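Local coordinates for protein CG4930 (Drosophila melanogaster, PDB 3ISM) that inhibits the endonuclease EndoG by forming a complex with it, and may act more widely as a ribonuclease inhibitor, at residues C[234-237]-C[238-242]; C[254-257]-C[258-262]; C[294-297]-C[298-301]; C[322-326]-C[327-331]. The protein carries 1 engineered substitution. All blocks are in the same frame, centred on the assembly; numbering follows the deposited sequence. Where two conformers were deposited one is given.

Contact 1 (C[234-237]-C[238-242]); sequences IIVP and DSVHQ
The carbonyl oxygen of P237 is shared by two backbone amides of the first turn of helix 238-261. H241 N reaches P237 O at 3.1 Å in an almost straight bond, 176° at the hydrogen. V240 N lies at 3.2 Å from P237 O, but its bond is bent to 124° and weak. P237 holds the N-cap position, so its oxygen opens the helical bonding pattern. The side chains fold over the same turn. V236 CG1 stands anti to its own backbone N (chi1 173°) and is thereby turned to the helix, where it meets V240 CG1 at 3.9 Å; the two valines cross at about a right angle. V236 CG1 also rests on H241 CB at 4.0 Å, in the positions of a hydrophobic staple, though with a histidine CB as the second partner. P237 CB leans on V240 CG2 at 4.1 Å. P83 of the CG8862 chain packs on I235 and its K76 on D238. Proline at the N-cap offers no side-chain acceptor to the first amides; within this stretch its carbonyl takes the i+4 bond while V236 and P237 lay apolar groups against the turn.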
loop_
_atom_site.group_PDB
_atom_site.type_symbol
_atom_site.label_atom_id
_atom_site.label_comp_id
_atom_site.label_asym_id
_atom_site.label_seq_id
_atom_site.Cartn_x
_atom_site.Cartn_y
_atom_site.Cartn_z
ATOM N N ILE C 234 -0.659 -16.900 -18.294
ATOM C CA ILE C 234 -1.632 -17.076 -19.368
ATOM C C ILE C 234 -3.066 -17.132 -18.820
ATOM O O ILE C 234 -3.374 -17.933 -17.937
ATOM C CB ILE C 234 -1.280 -18.307 -20.266
ATOM C CG1 ILE C 234 -2.314 -18.487 -21.384
ATOM C CG2 ILE C 234 -1.084 -19.580 -19.428
ATOM C CD1 ILE C 234 -1.983 -19.593 -22.367
ATOM N N ILE C 235 -3.930 -16.261 -19.337
ATOM C CA ILE C 235 -5.314 -16.165 -18.864
ATOM C C ILE C 235 -6.191 -17.254 -19.488
ATOM O O ILE C 235 -6.709 -17.091 -20.597
ATOM C CB ILE C 235 -5.929 -14.772 -19.156
ATOM C CG1 ILE C 235 -4.906 -13.654 -18.909
ATOM C CG2 ILE C 235 -7.189 -14.558 -18.318
ATOM C CD1 ILE C 235 -5.215 -12.352 -19.642
ATOM N N VAL C 236 -6.351 -18.358 -18.764
ATOM C CA VAL C 236 -7.104 -19.521 -19.240
ATOM C C VAL C 236 -8.372 -19.699 -18.403
ATOM O O VAL C 236 -8.290 -19.742 -17.174
ATOM C CB VAL C 236 -6.238 -20.810 -19.171
ATOM C CG1 VAL C 236 -7.056 -22.056 -19.504
ATOM C CG2 VAL C 236 -5.038 -20.698 -20.098
ATOM N N PRO C 237 -9.550 -19.789 -19.063
ATOM C CA PRO C 237 -10.826 -19.999 -18.368
ATOM C C PRO C 237 -10.798 -21.227 -17.458
ATOM O O PRO C 237 -10.142 -22.226 -17.782
ATOM C CB PRO C 237 -11.822 -20.199 -19.514
ATOM C CG PRO C 237 -11.223 -19.469 -20.654
ATOM C CD PRO C 237 -9.743 -19.684 -20.521
ATOM N N ASP C 238 -11.462 -21.131 -16.311
ATOM C CA ASP C 238 -11.397 -22.170 -15.288
ATOM C C ASP C 238 -11.751 -23.555 -15.819
ATOM O O ASP C 238 -11.024 -24.523 -15.594
ATOM C CB ASP C 238 -12.306 -21.815 -14.110
ATOM C CG ASP C 238 -12.606 -23.009 -13.225
ATOM O OD1 ASP C 238 -13.679 -23.023 -12.587
ATOM O OD2 ASP C 238 -11.767 -23.933 -13.166
ATOM N N SER C 239 -12.876 -23.642 -16.519
ATOM C CA SER C 239 -13.383 -24.927 -17.013
ATOM C C SER C 239 -12.404 -25.634 -17.952
ATOM O O SER C 239 -12.341 -26.865 -17.977
ATOM C CB SER C 239 -14.739 -24.743 -17.701
ATOM O OG SER C 239 -14.702 -23.693 -18.658
ATOM N N VAL C 240 -11.647 -24.849 -18.716
ATOM C CA VAL C 240 -10.606 -25.376 -19.597
ATOM C C VAL C 240 -9.454 -25.933 -18.767
ATOM O O VAL C 240 -9.071 -27.095 -18.920
ATOM C CB VAL C 240 -10.060 -24.293 -20.556
ATOM C CG1 VAL C 240 -8.922 -24.854 -21.412
ATOM C CG2 VAL C 240 -11.179 -23.727 -21.430
ATOM N N HIS C 241 -8.917 -25.098 -17.880
ATOM C CA HIS C 241 -7.818 -25.503 -17.005
ATOM C C HIS C 241 -8.251 -26.634 -16.070
ATOM O O HIS C 241 -7.442 -27.494 -15.722
ATOM C CB HIS C 241 -7.282 -24.304 -16.212
ATOM C CG HIS C 241 -5.860 -24.462 -15.765
ATOM N ND1 HIS C 241 -5.501 -24.543 -14.436
ATOM C CD2 HIS C 241 -4.709 -24.565 -16.472
ATOM C CE1 HIS C 241 -4.190 -24.683 -14.343
ATOM N NE2 HIS C 241 -3.686 -24.701 -15.564
ATOM N N GLN C 242 -9.529 -26.631 -15.689
ATOM C CA GLN C 242 -10.139 -27.736 -14.950
ATOM C C GLN C 242 -10.005 -29.047 -15.723
ATOM O O GLN C 242 -9.608 -30.061 -15.155
ATOM C CB GLN C 242 -11.623 -27.453 -14.684
ATOM C CG GLN C 242 -12.266 -28.353 -13.637
ATOM C CD GLN C 242 -12.080 -27.832 -12.226
ATOM O OE1 GLN C 242 -12.684 -26.831 -11.839
ATOM N NE2 GLN C 242 -11.246 -28.515 -11.445
#

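Contact 2 (C[254-257]-C[258-262]); sequences EIIW and KLLFD
L259 N donates to I255 O at 2.7 Å, a short and nearly straight bond (176°) that leads the set of backbone links in this final part of helix 238-261. L260 N follows to I256 O at 3.1 Å, and K258 N reaches E254 O at 3.2 Å. The bond from F261 N to W257 O is weak. E254 OE1 and K258 NZ stay 4.3 Å apart, beyond a salt bridge, so their opposite charges probably attract only loosely. The main side-chain contact is the edge-to-face pair of W257 and F261: the CD2 edge of the phenyl ring stands over one face of the indole, CD2 being 3.7 Å from W257 CD1, with the planes at 56°. W257 CG lies anti to the backbone N (chi1 -154°), which turns the indole along the helix to F261. An alanine at W257 would strip the indole face from F261 CD2 and is likely to leave the phenyl ring freer to turn. Along other sides, I255 CG1 meets L259 CD1 at 3.8 Å and I256 CG2 meets L260 CD1 at 4.0 Å, each pair lying side by side. I255 and I256 continue onto L276 of helix 267-287, while L260 and F261 press on L299, and W257 on E302, of helix 290-305.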
loop_
_atom_site.group_PDB
_atom_site.type_symbol
_atom_site.label_atom_id
_atom_site.label_comp_id
_atom_site.label_asym_id
_atom_site.label_seq_id
_atom_site.Cartn_x
_atom_site.Cartn_y
_atom_site.Cartn_z
ATOM N N GLU C 254 -5.924 -44.276 -14.049
ATOM C CA GLU C 254 -6.112 -45.439 -14.925
ATOM C C GLU C 254 -4.885 -46.361 -15.038
ATOM O O GLU C 254 -5.034 -47.578 -15.183
ATOM C CB GLU C 254 -6.615 -45.015 -16.310
ATOM C CG GLU C 254 -8.118 -44.697 -16.364
ATOM C CD GLU C 254 -9.013 -45.935 -16.530
ATOM O OE1 GLU C 254 -8.529 -47.081 -16.377
ATOM O OE2 GLU C 254 -10.218 -45.757 -16.821
ATOM N N ILE C 255 -3.684 -45.785 -14.977
ATOM C CA ILE C 255 -2.461 -46.598 -14.981
ATOM C C ILE C 255 -2.244 -47.291 -13.620
ATOM O O ILE C 255 -1.787 -48.440 -13.577
ATOM C CB ILE C 255 -1.205 -45.791 -15.453
ATOM C CG1 ILE C 255 0.063 -46.654 -15.410
ATOM C CG2 ILE C 255 -1.028 -44.528 -14.641
ATOM C CD1 ILE C 255 1.339 -45.930 -15.827
ATOM N N ILE C 256 -2.584 -46.593 -12.528
ATOM C CA ILE C 256 -2.539 -47.156 -11.172
ATOM C C ILE C 256 -3.406 -48.423 -11.102
ATOM O O ILE C 256 -2.976 -49.454 -10.580
ATOM C CB ILE C 256 -3.002 -46.118 -10.101
ATOM C CG1 ILE C 256 -1.982 -44.978 -9.971
ATOM C CG2 ILE C 256 -3.215 -46.781 -8.735
ATOM C CD1 ILE C 256 -2.457 -43.790 -9.126
ATOM N N TRP C 257 -4.613 -48.331 -11.660
ATOM C CA TRP C 257 -5.540 -49.453 -11.748
ATOM C C TRP C 257 -5.003 -50.588 -12.635
ATOM O O TRP C 257 -5.324 -51.750 -12.409
ATOM C CB TRP C 257 -6.911 -48.980 -12.247
ATOM C CG TRP C 257 -8.058 -49.850 -11.798
ATOM C CD1 TRP C 257 -8.466 -51.028 -12.360
ATOM C CD2 TRP C 257 -8.947 -49.602 -10.699
ATOM N NE1 TRP C 257 -9.547 -51.530 -11.678
ATOM C CE2 TRP C 257 -9.865 -50.676 -10.655
ATOM C CE3 TRP C 257 -9.055 -48.581 -9.745
ATOM C CZ2 TRP C 257 -10.880 -50.756 -9.697
ATOM C CZ3 TRP C 257 -10.066 -48.660 -8.794
ATOM C CH2 TRP C 257 -10.964 -49.743 -8.777
ATOM N N LYS C 258 -4.194 -50.246 -13.639
ATOM C CA LYS C 258 -3.527 -51.254 -14.470
ATOM C C LYS C 258 -2.387 -51.932 -13.711
ATOM O O LYS C 258 -2.343 -53.160 -13.618
ATOM C CB LYS C 258 -3.000 -50.645 -15.778
ATOM C CG LYS C 258 -3.771 -51.041 -17.034
ATOM C CD LYS C 258 -4.840 -50.029 -17.411
ATOM C CE LYS C 258 -5.524 -50.420 -18.718
ATOM N NZ LYS C 258 -6.337 -49.303 -19.267
ATOM N N LEU C 259 -1.482 -51.117 -13.162
ATOM C CA LEU C 259 -0.317 -51.587 -12.402
ATOM C C LEU C 259 -0.675 -52.598 -11.312
ATOM O O LEU C 259 0.061 -53.559 -11.070
ATOM C CB LEU C 259 0.408 -50.396 -11.762
ATOM C CG LEU C 259 1.322 -49.534 -12.640
ATOM C CD1 LEU C 259 1.373 -48.088 -12.122
ATOM C CD2 LEU C 259 2.722 -50.134 -12.737
ATOM N N LEU C 260 -1.817 -52.366 -10.673
ATOM C CA LEU C 260 -2.262 -53.159 -9.541
ATOM C C LEU C 260 -3.200 -54.311 -9.914
ATOM O O LEU C 260 -3.242 -55.326 -9.217
ATOM C CB LEU C 260 -2.954 -52.248 -8.520
ATOM C CG LEU C 260 -2.136 -51.208 -7.752
ATOM C CD1 LEU C 260 -3.076 -50.355 -6.938
ATOM C CD2 LEU C 260 -1.083 -51.849 -6.855
ATOM N N PHE C 261 -3.957 -54.156 -11.001
ATOM C CA PHE C 261 -5.041 -55.097 -11.301
ATOM C C PHE C 261 -5.046 -55.734 -12.700
ATOM O O PHE C 261 -6.060 -56.309 -13.109
ATOM C CB PHE C 261 -6.406 -54.461 -10.994
ATOM C CG PHE C 261 -6.496 -53.847 -9.625
ATOM C CD1 PHE C 261 -6.426 -54.641 -8.485
ATOM C CD2 PHE C 261 -6.646 -52.474 -9.474
ATOM C CE1 PHE C 261 -6.503 -54.078 -7.218
ATOM C CE2 PHE C 261 -6.725 -51.899 -8.211
ATOM C CZ PHE C 261 -6.652 -52.703 -7.079
ATOM N N ASP C 262 -3.929 -55.650 -13.424
ATOM C CA ASP C 262 -3.783 -56.386 -14.690
ATOM C C ASP C 262 -3.633 -57.882 -14.409
ATOM O O ASP C 262 -3.992 -58.721 -15.236
ATOM C CB ASP C 262 -2.586 -55.878 -15.506
ATOM C CG ASP C 262 -2.903 -54.612 -16.299
ATOM O OD1 ASP C 262 -4.074 -54.418 -16.695
ATOM O OD2 ASP C 262 -1.971 -53.809 -16.532
#

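Contact 3 (C[294-297]-C[298-301]); sequences SWIF and NLRD
F297 turns the edge of its ring to R300: F297 CD1 lies over one face of the guanidinium, 3.5 Å from R300 NH2, and the two planes stand 82° apart. D301 occupies the edge of the same guanidinium, in its plane. There R300 NE and NH2 both donate to D301 OD1, each at 2.9 Å, a side-on salt bridge closed on a single oxygen whose syn lone pair serves NH2. The bend of the arginine chain at chi3 (74°) swings the group back alongside F297. A leucine in place of R300 would take away both donors, and D301 OD1 would probably be left without its charged mate and the F297 edge without the flat group beside it. W295 carries L299 over the rim of one indole face; W295 CH2 meets L299 CD2 at 3.6 Å, and I296 CD1 reaches the same methyl at 3.9 Å. Backbone bonds from L299 N, R300 N and D301 N to the carbonyls four residues back hold the backbone of this helix. R300 NH1 is also hydrogen-bonded to F342 O, and F297 meets the F342 ring edge to face. Apolar W295, I296 and L299 all pack on L277 while N298 is exposed, an amphipathic helix in an all-helical domain.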
loop_
_atom_site.group_PDB
_atom_site.type_symbol
_atom_site.label_atom_id
_atom_site.label_comp_id
_atom_site.label_asym_id
_atom_site.label_seq_id
_atom_site.Cartn_x
_atom_site.Cartn_y
_atom_site.Cartn_z
ATOM N N SER C 294 -13.503 -39.412 -3.617
ATOM C CA SER C 294 -14.492 -40.404 -3.993
ATOM C C SER C 294 -13.803 -41.684 -4.467
ATOM O O SER C 294 -14.107 -42.778 -3.980
ATOM C CB SER C 294 -15.410 -39.847 -5.082
ATOM O OG SER C 294 -15.644 -38.466 -4.865
ATOM N N TRP C 295 -12.863 -41.528 -5.400
ATOM C CA TRP C 295 -12.208 -42.651 -6.085
ATOM C C TRP C 295 -11.280 -43.454 -5.182
ATOM O O TRP C 295 -11.173 -44.675 -5.338
ATOM C CB TRP C 295 -11.445 -42.138 -7.314
ATOM C CG TRP C 295 -10.492 -43.117 -7.983
ATOM C CD1 TRP C 295 -10.792 -44.015 -8.967
ATOM C CD2 TRP C 295 -9.079 -43.247 -7.742
ATOM N NE1 TRP C 295 -9.663 -44.702 -9.347
ATOM C CE2 TRP C 295 -8.599 -44.256 -8.609
ATOM C CE3 TRP C 295 -8.177 -42.615 -6.876
ATOM C CZ2 TRP C 295 -7.256 -44.648 -8.635
ATOM C CZ3 TRP C 295 -6.841 -43.005 -6.902
ATOM C CH2 TRP C 295 -6.394 -44.008 -7.779
ATOM N N ILE C 296 -10.607 -42.780 -4.246
ATOM C CA ILE C 296 -9.633 -43.472 -3.383
ATOM C C ILE C 296 -10.289 -44.595 -2.553
ATOM O O ILE C 296 -9.658 -45.619 -2.266
ATOM C CB ILE C 296 -8.763 -42.477 -2.530
ATOM C CG1 ILE C 296 -7.443 -43.118 -2.095
ATOM C CG2 ILE C 296 -9.548 -41.881 -1.341
ATOM C CD1 ILE C 296 -6.516 -43.472 -3.221
ATOM N N PHE C 297 -11.568 -44.408 -2.228
ATOM C CA PHE C 297 -12.390 -45.418 -1.568
ATOM C C PHE C 297 -12.631 -46.630 -2.459
ATOM O O PHE C 297 -12.618 -47.771 -1.978
ATOM C CB PHE C 297 -13.738 -44.827 -1.159
ATOM C CG PHE C 297 -13.727 -44.156 0.178
ATOM C CD1 PHE C 297 -13.965 -44.886 1.338
ATOM C CD2 PHE C 297 -13.499 -42.789 0.282
ATOM C CE1 PHE C 297 -13.966 -44.269 2.580
ATOM C CE2 PHE C 297 -13.496 -42.154 1.523
ATOM C CZ PHE C 297 -13.730 -42.897 2.676
ATOM N N ASN C 298 -12.865 -46.375 -3.749
ATOM C CA ASN C 298 -13.011 -47.444 -4.745
ATOM C C ASN C 298 -11.727 -48.259 -4.900
ATOM O O ASN C 298 -11.774 -49.488 -4.980
ATOM C CB ASN C 298 -13.427 -46.877 -6.109
ATOM C CG ASN C 298 -14.770 -46.159 -6.072
ATOM O OD1 ASN C 298 -14.900 -45.046 -6.586
ATOM N ND2 ASN C 298 -15.775 -46.796 -5.476
ATOM N N LEU C 299 -10.586 -47.567 -4.939
ATOM C CA LEU C 299 -9.290 -48.228 -5.039
ATOM C C LEU C 299 -8.991 -49.094 -3.815
ATOM O O LEU C 299 -8.548 -50.238 -3.966
ATOM C CB LEU C 299 -8.162 -47.229 -5.283
ATOM C CG LEU C 299 -6.728 -47.777 -5.277
ATOM C CD1 LEU C 299 -6.514 -48.787 -6.387
ATOM C CD2 LEU C 299 -5.707 -46.656 -5.389
ATOM N N ARG C 300 -9.243 -48.552 -2.622
ATOM C CA ARG C 300 -9.070 -49.299 -1.368
ATOM C C ARG C 300 -9.879 -50.597 -1.346
ATOM O O ARG C 300 -9.354 -51.654 -0.991
ATOM C CB ARG C 300 -9.462 -48.446 -0.158
ATOM C CG ARG C 300 -9.584 -49.251 1.150
ATOM C CD ARG C 300 -10.429 -48.543 2.182
ATOM N NE ARG C 300 -11.843 -48.606 1.843
ATOM C CZ ARG C 300 -12.827 -48.176 2.626
ATOM N NH1 ARG C 300 -12.558 -47.639 3.811
ATOM N NH2 ARG C 300 -14.088 -48.285 2.217
ATOM N N ASP C 301 -11.152 -50.497 -1.729
ATOM C CA ASP C 301 -12.062 -51.651 -1.776
ATOM C C ASP C 301 -11.589 -52.725 -2.758
ATOM O O ASP C 301 -11.767 -53.919 -2.515
ATOM C CB ASP C 301 -13.488 -51.205 -2.131
ATOM C CG ASP C 301 -14.141 -50.373 -1.032
ATOM O OD1 ASP C 301 -13.492 -50.124 0.015
ATOM O OD2 ASP C 301 -15.308 -49.960 -1.218
#

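Contact 4 (C[322-326]-C[327-331]); sequences GPSCA and RDSDY
The carboxylate of D328 bridges back to S324 and C325. C325 N donates to D328 OD1 at 2.6 Å, meeting the syn side somewhat out of the carboxylate plane. S324 OG bonds D328 OD2 at a modelled 2.4 Å, so short that the exact length is doubtful. The carbonyl of C325 completes the exchange: D328 N donates to C325 O at 2.8 Å, and S329 N makes a weaker, bent bond to the same oxygen. D328 CG sits between its own backbone N and carbonyl carbon (chi1 64°), which carries both oxygens back over S324 and C325. The C325 O to D328 N bond closes a beta turn whose corners, A326 and R327, have the angles of type I. An ST turn follows directly, Y331 N donating to S329 OG at 3.0 Å, while S329 OG also bonds G285 O. S329 CB touches S324 OG at 3.4 Å. Further out, S324 N is held by N293 OD1, and R327 forms a salt bridge with E320. The turn faces the CG8862 chain: R134 of that chain bonds A326 O, its R70 bonds Y331 O, its R99 pairs with D330, and its F75 meets the Y331 ring edge to face.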
loop_
_atom_site.group_PDB
_atom_site.type_symbol
_atom_site.label_atom_id
_atom_site.label_comp_id
_atom_site.label_asym_id
_atom_site.label_seq_id
_atom_site.Cartn_x
_atom_site.Cartn_y
_atom_site.Cartn_z
ATOM N N GLY C 322 -4.887 -41.824 1.888
ATOM C CA GLY C 322 -6.336 -41.743 1.960
ATOM C C GLY C 322 -6.850 -40.405 1.486
ATOM O O GLY C 322 -6.120 -39.664 0.821
ATOM N N PRO C 323 -8.117 -40.098 1.810
ATOM C CA PRO C 323 -8.744 -38.831 1.471
ATOM C C PRO C 323 -7.871 -37.638 1.835
ATOM O O PRO C 323 -7.149 -37.677 2.843
ATOM C CB PRO C 323 -10.022 -38.840 2.316
ATOM C CG PRO C 323 -10.379 -40.287 2.410
ATOM C CD PRO C 323 -9.046 -40.991 2.532
ATOM N N SER C 324 -7.904 -36.604 0.997
ATOM C CA SER C 324 -7.184 -35.364 1.291
ATOM C C SER C 324 -7.821 -34.656 2.484
ATOM O O SER C 324 -9.046 -34.702 2.642
ATOM C CB SER C 324 -7.199 -34.452 0.076
ATOM O OG SER C 324 -6.358 -33.331 0.271
ATOM N N CYS C 325 -6.993 -34.009 3.310
ATOM C CA CYS C 325 -7.490 -33.319 4.507
ATOM C C CYS C 325 -6.596 -32.152 4.950
ATOM O O CYS C 325 -5.641 -31.788 4.247
ATOM C CB CYS C 325 -7.728 -34.317 5.653
ATOM S SG CYS C 325 -6.247 -34.980 6.397
ATOM N N ALA C 326 -6.923 -31.548 6.102
ATOM C CA ALA C 326 -6.206 -30.361 6.615
ATOM C C ALA C 326 -4.738 -30.631 6.899
ATOM O O ALA C 326 -3.961 -29.709 7.150
ATOM C CB ALA C 326 -6.884 -29.801 7.868
ATOM N N ARG C 327 -4.369 -31.903 6.868
ATOM C CA ARG C 327 -2.995 -32.301 7.066
ATOM C C ARG C 327 -2.207 -32.011 5.803
ATOM O O ARG C 327 -1.012 -31.708 5.873
ATOM C CB ARG C 327 -2.921 -33.789 7.427
ATOM C CG ARG C 327 -3.433 -34.087 8.841
ATOM C CD ARG C 327 -3.536 -35.582 9.131
ATOM N NE ARG C 327 -2.264 -36.303 9.019
ATOM C CZ ARG C 327 -1.290 -36.278 9.926
ATOM N NH1 ARG C 327 -1.413 -35.552 11.033
ATOM N NH2 ARG C 327 -0.189 -36.995 9.733
ATOM N N ASP C 328 -2.888 -32.090 4.656
ATOM C CA ASP C 328 -2.210 -32.013 3.361
ATOM C C ASP C 328 -2.642 -30.857 2.446
ATOM O O ASP C 328 -1.946 -30.547 1.468
ATOM C CB ASP C 328 -2.273 -33.367 2.616
ATOM C CG ASP C 328 -3.699 -33.793 2.251
ATOM O OD1 ASP C 328 -4.434 -34.304 3.127
ATOM O OD2 ASP C 328 -4.078 -33.642 1.064
ATOM N N SER C 329 -3.756 -30.204 2.773
ATOM C CA SER C 329 -4.417 -29.316 1.810
ATOM C C SER C 329 -5.087 -28.060 2.412
ATOM O O SER C 329 -5.581 -28.078 3.549
ATOM C CB SER C 329 -5.434 -30.125 1.010
ATOM O OG SER C 329 -6.339 -29.298 0.321
ATOM N N ASP C 330 -5.112 -26.982 1.625
ATOM C CA ASP C 330 -5.753 -25.739 2.041
ATOM C C ASP C 330 -7.248 -25.721 1.754
ATOM O O ASP C 330 -7.913 -24.710 1.959
ATOM C CB ASP C 330 -5.033 -24.495 1.471
ATOM C CG ASP C 330 -5.220 -24.302 -0.036
ATOM O OD1 ASP C 330 -4.756 -23.247 -0.533
ATOM O OD2 ASP C 330 -5.805 -25.169 -0.727
ATOM N N TYR C 331 -7.778 -26.850 1.288
ATOM C CA TYR C 331 -9.228 -27.025 1.164
ATOM C C TYR C 331 -9.883 -27.286 2.518
ATOM O O TYR C 331 -11.116 -27.309 2.613
ATOM C CB TYR C 331 -9.554 -28.177 0.219
ATOM C CG TYR C 331 -9.596 -27.781 -1.224
ATOM C CD1 TYR C 331 -10.795 -27.440 -1.826
ATOM C CD2 TYR C 331 -8.435 -27.747 -1.991
ATOM C CE1 TYR C 331 -10.849 -27.071 -3.165
ATOM C CE2 TYR C 331 -8.472 -27.386 -3.334
ATOM C CZ TYR C 331 -9.680 -27.046 -3.909
ATOM O OH TYR C 331 -9.732 -26.685 -5.229
#

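Overall arrangement
From the N-terminal end, contact 1 starts helix 238-261 and contact 2 lies in the last turns of that helix, their centres about 30 Å apart. Contact 3 follows on helix 290-305, and contact 4 in the loop between helices 309-317 and 340-343. Each is one continuous stretch, so none closes a long loop, and all four run in series without nesting or crossing. Contacts 2 and 3 touch where W257 CZ3 lies 3.9 Å from L299 CA; this joins helices 238-261 and 290-305. Contacts 3 and 4 meet where F297 CE2 lies 3.7 Å from P323 CG, tying the loop to helix 290-305. Contacts 1 and 4 both lie against the CG8862 chain.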